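Local coordinates for protein serine racemase (Enterococcus faecalis, PDB 4ECL) that belongs to the alanine racemase family, its cytoplasmic part joining a TIM-barrel domain to a second domain rich in beta strands, at residues E138-I143 and Y183-W188; T103-R108 and H131-S136. All coordinates share one frame; numbering follows the deposited sequence.

In the fold
Both interactions lie in the TIM-barrel domain and are joined in series, since residues 135-136 of interaction 2 lead into helix 140-146 of interaction 1. Interaction 2 is buried, where the end of strand 101-104 and the start of helix 107-114 meet residues 131-136 beside the second subunit. A main-chain hydrogen bond and a phenylalanine ring against the backbone hold it. Interaction 1 is only partly buried, on the outer helical layer; it has no hydrogen bond across it and relies on a lysine chain over an indole. The two also touch: I143, which meets V185 in interaction 1, packs through CG1 on the F135 ring of interaction 2.

Interaction 1 of 2, residues E138-I143 and Y183-W188; sequences EDKDKI and YKVLDW
K140 and W188 come together through two torsions: the indole CG lies anti to its own backbone N (chi1 -173°), and the lysine chain bends at chi2 (-104°), which places CD above the indole. K140 CB sits 3.5 Å from the centroid of the six-membered ring of W188, almost on the ring normal, as a CH-pi contact. Farther along the chain, K140 CD lies over the CG-CD2 bond of W188, 3.5 Å from CG, on the face that CB also covers. The ammonium adds little: NZ is 5.2 Å from the five-membered ring centroid of W188, at most a weak attraction, and has a weak hydrogen bond to T137 O. In the TIM barrel, this contact joins helix 140-146 to helix 169-191 on the outside of the barrel. The indole also meets main chain, with K140 O 3.4 Å from W188 CZ3. D141 brings its carboxylate to the edge of the indole, where OD1 is 3.7 Å from W188 CH2 and the two planes stand 86° apart. Deeper in, I143 CD1 touches V185 CG1 at 4.2 Å, while the I143 side chain also packs on I124 and I126 of strand 120-127.

Interaction 2 of 2, residues T103-R108 and H131-S136; sequences TLIDYR and HRLGFS
At the C-terminal end of strand 101-104 in the TIM barrel, the turn into helix 107-114 lies against the short, weakly bonded strand about 135-136, with I105 and D106 facing G134 and F135. The one hydrogen bond across the contact is G134 N to I105 O, 2.7 Å long; the bond is bent at the hydrogen (133°), but the donor lies in the carbonyl plane, on a lone pair of the oxygen. At the backbone angles of G134 (phi 120°, psi 154°) a CB would be jammed against the carbonyl O of L133, and G134 O accepts from R255 NH2 of the second subunit. F135 covers the turn. The backbone N of Y107 packs over one face of its ring, 3.4 Å above the plane and offset toward the rim, and F135 CE1 is 3.4 Å from D106 C. L104 O meets the same ring in its plane, at the edge, 3.6 Å from F135 CE1. Beyond the peptide, Y107 CB touches F135 CE2 at 3.8 Å, and this CE2 also lies at the edge of the Y107 ring. D106, at the N-cap of helix 107-114, turns its carboxylate to the helix, where OD1 bonds to Y109 N. I105, which packs on V252 of the second subunit, has CG2 anti to its carbonyl carbon, and this methyl meets L133 CD2 at 4.2 Å.

Interaction 1 of 2, residues E138-I143 and Y183-W188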
loop_
_atom_site.group_PDB
_atom_site.type_symbol
_atom_site.label_atom_id
_atom_site.label_comp_id
_atom_site.label_asym_id
_atom_site.label_seq_id
_atom_site.Cartn_x
_atom_site.Cartn_y
_atom_site.Cartn_z
ATOM N N GLU A 138 29.023 9.444 21.683
ATOM C CA GLU A 138 29.667 10.409 22.569
ATOM C C GLU A 138 29.160 10.183 23.976
ATOM O O GLU A 138 29.937 9.959 24.897
ATOM C CB GLU A 138 29.326 11.843 22.167
ATOM C CG GLU A 138 28.988 12.039 20.707
ATOM C CD GLU A 138 30.205 12.353 19.867
ATOM O OE1 GLU A 138 31.266 11.740 20.112
ATOM O OE2 GLU A 138 30.101 13.222 18.969
ATOM N N ASP A 139 27.840 10.210 24.117
ATOM C CA ASP A 139 27.185 10.258 25.417
ATOM C C ASP A 139 27.297 8.951 26.195
ATOM O O ASP A 139 26.285 8.367 26.591
ATOM C CB ASP A 139 25.711 10.662 25.252
ATOM C CG ASP A 139 25.531 11.884 24.347
ATOM O OD1 ASP A 139 26.493 12.667 24.196
ATOM O OD2 ASP A 139 24.425 12.062 23.786
ATOM N N LYS A 140 28.537 8.517 26.423
ATOM C CA LYS A 140 28.837 7.248 27.082
ATOM C C LYS A 140 28.128 7.128 28.419
ATOM O O LYS A 140 27.692 6.043 28.813
ATOM C CB LYS A 140 30.344 7.115 27.318
ATOM C CG LYS A 140 31.185 7.202 26.065
ATOM C CD LYS A 140 31.691 5.842 25.634
ATOM C CE LYS A 140 32.271 5.912 24.232
ATOM N NZ LYS A 140 32.907 7.240 23.985
ATOM N N ASP A 141 28.015 8.244 29.127
ATOM C CA ASP A 141 27.470 8.181 30.472
ATOM C C ASP A 141 25.962 7.931 30.453
ATOM O O ASP A 141 25.434 7.187 31.284
ATOM C CB ASP A 141 27.854 9.423 31.280
ATOM C CG ASP A 141 29.314 9.375 31.764
ATOM O OD1 ASP A 141 29.640 8.516 32.619
ATOM O OD2 ASP A 141 30.134 10.189 31.281
ATOM N N LYS A 142 25.271 8.536 29.493
ATOM C CA LYS A 142 23.837 8.303 29.359
ATOM C C LYS A 142 23.537 6.825 29.074
ATOM O O LYS A 142 22.585 6.259 29.612
ATOM C CB LYS A 142 23.244 9.215 28.287
ATOM C CG LYS A 142 23.478 10.699 28.580
ATOM C CD LYS A 142 22.887 11.590 27.495
ATOM C CE LYS A 142 23.188 13.071 27.746
ATOM N NZ LYS A 142 22.700 13.912 26.612
ATOM N N ILE A 143 24.374 6.198 28.256
ATOM C CA ILE A 143 24.225 4.775 27.951
ATOM C C ILE A 143 24.359 3.924 29.215
ATOM O O ILE A 143 23.520 3.059 29.496
ATOM C CB ILE A 143 25.257 4.316 26.899
ATOM C CG1 ILE A 143 24.987 5.016 25.561
ATOM C CG2 ILE A 143 25.206 2.787 26.715
ATOM C CD1 ILE A 143 26.154 4.965 24.587
ATOM N N TYR A 183 31.999 -1.187 19.145
ATOM C CA TYR A 183 32.755 -1.961 20.124
ATOM C C TYR A 183 33.553 -1.065 21.064
ATOM O O TYR A 183 33.841 -1.445 22.204
ATOM C CB TYR A 183 33.635 -3.008 19.439
ATOM C CG TYR A 183 32.816 -4.163 18.899
ATOM C CD1 TYR A 183 32.224 -5.077 19.762
ATOM C CD2 TYR A 183 32.611 -4.325 17.535
ATOM C CE1 TYR A 183 31.462 -6.124 19.284
ATOM C CE2 TYR A 183 31.850 -5.376 17.046
ATOM C CZ TYR A 183 31.280 -6.275 17.927
ATOM O OH TYR A 183 30.521 -7.333 17.459
ATOM N N LYS A 184 33.893 0.128 20.592
ATOM C CA LYS A 184 34.480 1.128 21.480
ATOM C C LYS A 184 33.522 1.395 22.640
ATOM O O LYS A 184 33.941 1.418 23.804
ATOM C CB LYS A 184 34.813 2.412 20.727
ATOM C CG LYS A 184 36.087 2.334 19.903
ATOM C CD LYS A 184 36.419 3.674 19.249
ATOM C CE LYS A 184 37.816 3.674 18.623
ATOM N NZ LYS A 184 38.026 2.545 17.660
ATOM N N VAL A 185 32.238 1.567 22.323
ATOM C CA VAL A 185 31.213 1.726 23.356
ATOM C C VAL A 185 31.201 0.535 24.309
ATOM O O VAL A 185 31.201 0.707 25.532
ATOM C CB VAL A 185 29.803 1.850 22.776
ATOM C CG1 VAL A 185 28.770 1.740 23.900
ATOM C CG2 VAL A 185 29.635 3.162 22.004
ATOM N N LEU A 186 31.182 -0.667 23.742
ATOM C CA LEU A 186 31.186 -1.892 24.538
ATOM C C LEU A 186 32.409 -1.985 25.467
ATOM O O LEU A 186 32.281 -2.350 26.639
ATOM C CB LEU A 186 31.127 -3.125 23.637
ATOM C CG LEU A 186 29.906 -3.271 22.730
ATOM C CD1 LEU A 186 29.741 -4.725 22.314
ATOM C CD2 LEU A 186 28.657 -2.773 23.417
ATOM N N ASP A 187 33.587 -1.660 24.938
ATOM C CA ASP A 187 34.810 -1.703 25.731
ATOM C C ASP A 187 34.689 -0.720 26.885
ATOM O O ASP A 187 34.996 -1.045 28.033
ATOM C CB ASP A 187 36.019 -1.324 24.881
ATOM C CG ASP A 187 36.347 -2.357 23.835
ATOM O OD1 ASP A 187 35.952 -3.532 24.008
ATOM O OD2 ASP A 187 37.007 -1.994 22.838
ATOM N N TRP A 188 34.240 0.488 26.564
ATOM C CA TRP A 188 34.070 1.526 27.568
ATOM C C TRP A 188 33.076 1.080 28.640
ATOM O O TRP A 188 33.328 1.247 29.825
ATOM C CB TRP A 188 33.611 2.831 26.917
ATOM C CG TRP A 188 33.582 4.001 27.871
ATOM C CD1 TRP A 188 34.570 4.915 28.073
ATOM C CD2 TRP A 188 32.512 4.366 28.748
ATOM N NE1 TRP A 188 34.186 5.825 29.026
ATOM C CE2 TRP A 188 32.920 5.510 29.453
ATOM C CE3 TRP A 188 31.242 3.835 29.001
ATOM C CZ2 TRP A 188 32.109 6.137 30.396
ATOM C CZ3 TRP A 188 30.439 4.450 29.933
ATOM C CH2 TRP A 188 30.874 5.592 30.623
#

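Interaction 2 of 2, residues T103-R108 and H131-S136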
loop_
_atom_site.group_PDB
_atom_site.type_symbol
_atom_site.label_atom_id
_atom_site.label_comp_id
_atom_site.label_asym_id
_atom_site.label_seq_id
_atom_site.Cartn_x
_atom_site.Cartn_y
_atom_site.Cartn_z
ATOM N N THR A 103 12.780 -1.232 22.271
ATOM C CA THR A 103 14.030 -0.549 21.931
ATOM C C THR A 103 14.140 0.796 22.662
ATOM O O THR A 103 13.227 1.620 22.599
ATOM C CB THR A 103 14.138 -0.269 20.429
ATOM O OG1 THR A 103 14.304 -1.501 19.716
ATOM C CG2 THR A 103 15.319 0.654 20.134
ATOM N N LEU A 104 15.259 1.010 23.356
ATOM C CA LEU A 104 15.550 2.307 23.966
ATOM C C LEU A 104 16.140 3.240 22.913
ATOM O O LEU A 104 17.311 3.132 22.551
ATOM C CB LEU A 104 16.515 2.142 25.147
ATOM C CG LEU A 104 15.962 1.249 26.254
ATOM C CD1 LEU A 104 16.928 1.168 27.425
ATOM C CD2 LEU A 104 14.597 1.772 26.707
ATOM N N ILE A 105 15.326 4.162 22.424
ATOM C CA ILE A 105 15.722 4.954 21.274
ATOM C C ILE A 105 16.621 6.131 21.619
ATOM O O ILE A 105 17.357 6.605 20.752
ATOM C CB ILE A 105 14.508 5.462 20.497
ATOM C CG1 ILE A 105 13.662 6.387 21.381
ATOM C CG2 ILE A 105 13.708 4.280 19.952
ATOM C CD1 ILE A 105 12.648 7.212 20.605
ATOM N N ASP A 106 16.531 6.600 22.870
ATOM C CA ASP A 106 17.483 7.559 23.450
ATOM C C ASP A 106 17.333 7.717 24.981
ATOM O O ASP A 106 16.440 7.131 25.596
ATOM C CB ASP A 106 17.468 8.911 22.713
ATOM C CG ASP A 106 16.292 9.798 23.098
ATOM O OD1 ASP A 106 15.412 9.373 23.872
ATOM O OD2 ASP A 106 16.248 10.946 22.604
ATOM N N TYR A 107 18.211 8.501 25.592
ATOM C CA TYR A 107 18.216 8.630 27.050
ATOM C C TYR A 107 16.900 9.177 27.642
ATOM O O TYR A 107 16.263 8.522 28.476
ATOM C CB TYR A 107 19.417 9.460 27.519
ATOM C CG TYR A 107 19.592 9.448 29.019
ATOM C CD1 TYR A 107 19.824 8.256 29.698
ATOM C CD2 TYR A 107 19.517 10.618 29.756
ATOM C CE1 TYR A 107 19.969 8.232 31.064
ATOM C CE2 TYR A 107 19.662 10.604 31.123
ATOM C CZ TYR A 107 19.886 9.409 31.774
ATOM O OH TYR A 107 20.039 9.395 33.143
ATOM N N ARG A 108 16.500 10.371 27.210
ATOM C CA ARG A 108 15.222 10.965 27.608
ATOM C C ARG A 108 14.049 9.976 27.505
ATOM O O ARG A 108 13.193 9.897 28.399
ATOM C CB ARG A 108 14.946 12.200 26.744
ATOM C CG ARG A 108 13.556 12.807 26.887
ATOM C CD ARG A 108 13.461 14.106 26.084
ATOM N NE ARG A 108 14.560 15.002 26.438
ATOM C CZ ARG A 108 14.489 15.924 27.394
ATOM N NH1 ARG A 108 13.365 16.088 28.080
ATOM N NH2 ARG A 108 15.541 16.688 27.658
ATOM N N HIS A 131 22.300 8.059 12.376
ATOM C CA HIS A 131 21.763 9.335 12.836
ATOM C C HIS A 131 20.237 9.416 12.758
ATOM O O HIS A 131 19.668 10.470 12.471
ATOM C CB HIS A 131 22.398 10.479 12.054
ATOM C CG HIS A 131 23.876 10.588 12.254
ATOM N ND1 HIS A 131 24.717 11.162 11.325
ATOM C CD2 HIS A 131 24.664 10.178 13.275
ATOM C CE1 HIS A 131 25.959 11.107 11.768
ATOM N NE2 HIS A 131 25.955 10.521 12.953
ATOM N N ARG A 132 19.578 8.305 13.038
ATOM C CA ARG A 132 18.141 8.311 13.225
ATOM C C ARG A 132 17.859 8.027 14.697
ATOM O O ARG A 132 17.939 8.932 15.523
ATOM C CB ARG A 132 17.445 7.313 12.285
ATOM C CG ARG A 132 17.640 7.647 10.796
ATOM C CD ARG A 132 16.934 6.641 9.836
ATOM N NE ARG A 132 17.381 6.848 8.455
ATOM C CZ ARG A 132 16.832 7.716 7.603
ATOM N NH1 ARG A 132 15.778 8.440 7.967
ATOM N NH2 ARG A 132 17.324 7.853 6.375
ATOM N N LEU A 133 17.534 6.784 15.031
ATOM C CA LEU A 133 17.298 6.440 16.426
ATOM C C LEU A 133 18.594 5.980 17.085
ATOM O O LEU A 133 19.530 5.556 16.395
ATOM C CB LEU A 133 16.254 5.339 16.554
ATOM C CG LEU A 133 14.925 5.494 15.805
ATOM C CD1 LEU A 133 14.226 4.109 15.734
ATOM C CD2 LEU A 133 14.037 6.493 16.455
ATOM N N GLY A 134 18.640 6.071 18.417
ATOM C CA GLY A 134 19.745 5.520 19.180
ATOM C C GLY A 134 20.502 6.546 20.000
ATOM O O GLY A 134 20.515 7.739 19.673
ATOM N N PHE A 135 21.122 6.062 21.079
ATOM C CA PHE A 135 22.030 6.846 21.914
ATOM C C PHE A 135 23.280 7.178 21.105
ATOM O O PHE A 135 23.783 6.327 20.386
ATOM C CB PHE A 135 22.478 6.010 23.113
ATOM C CG PHE A 135 21.430 5.819 24.177
ATOM C CD1 PHE A 135 20.233 5.185 23.898
ATOM C CD2 PHE A 135 21.673 6.239 25.485
ATOM C CE1 PHE A 135 19.282 4.988 24.887
ATOM C CE2 PHE A 135 20.727 6.045 26.487
ATOM C CZ PHE A 135 19.528 5.417 26.189
ATOM N N SER A 136 23.810 8.389 21.245
ATOM C CA SER A 136 25.029 8.767 20.532
ATOM C C SER A 136 26.245 8.091 21.149
ATOM O O SER A 136 26.235 7.750 22.325
ATOM C CB SER A 136 25.208 10.284 20.531
ATOM O OG SER A 136 24.171 10.899 19.781
#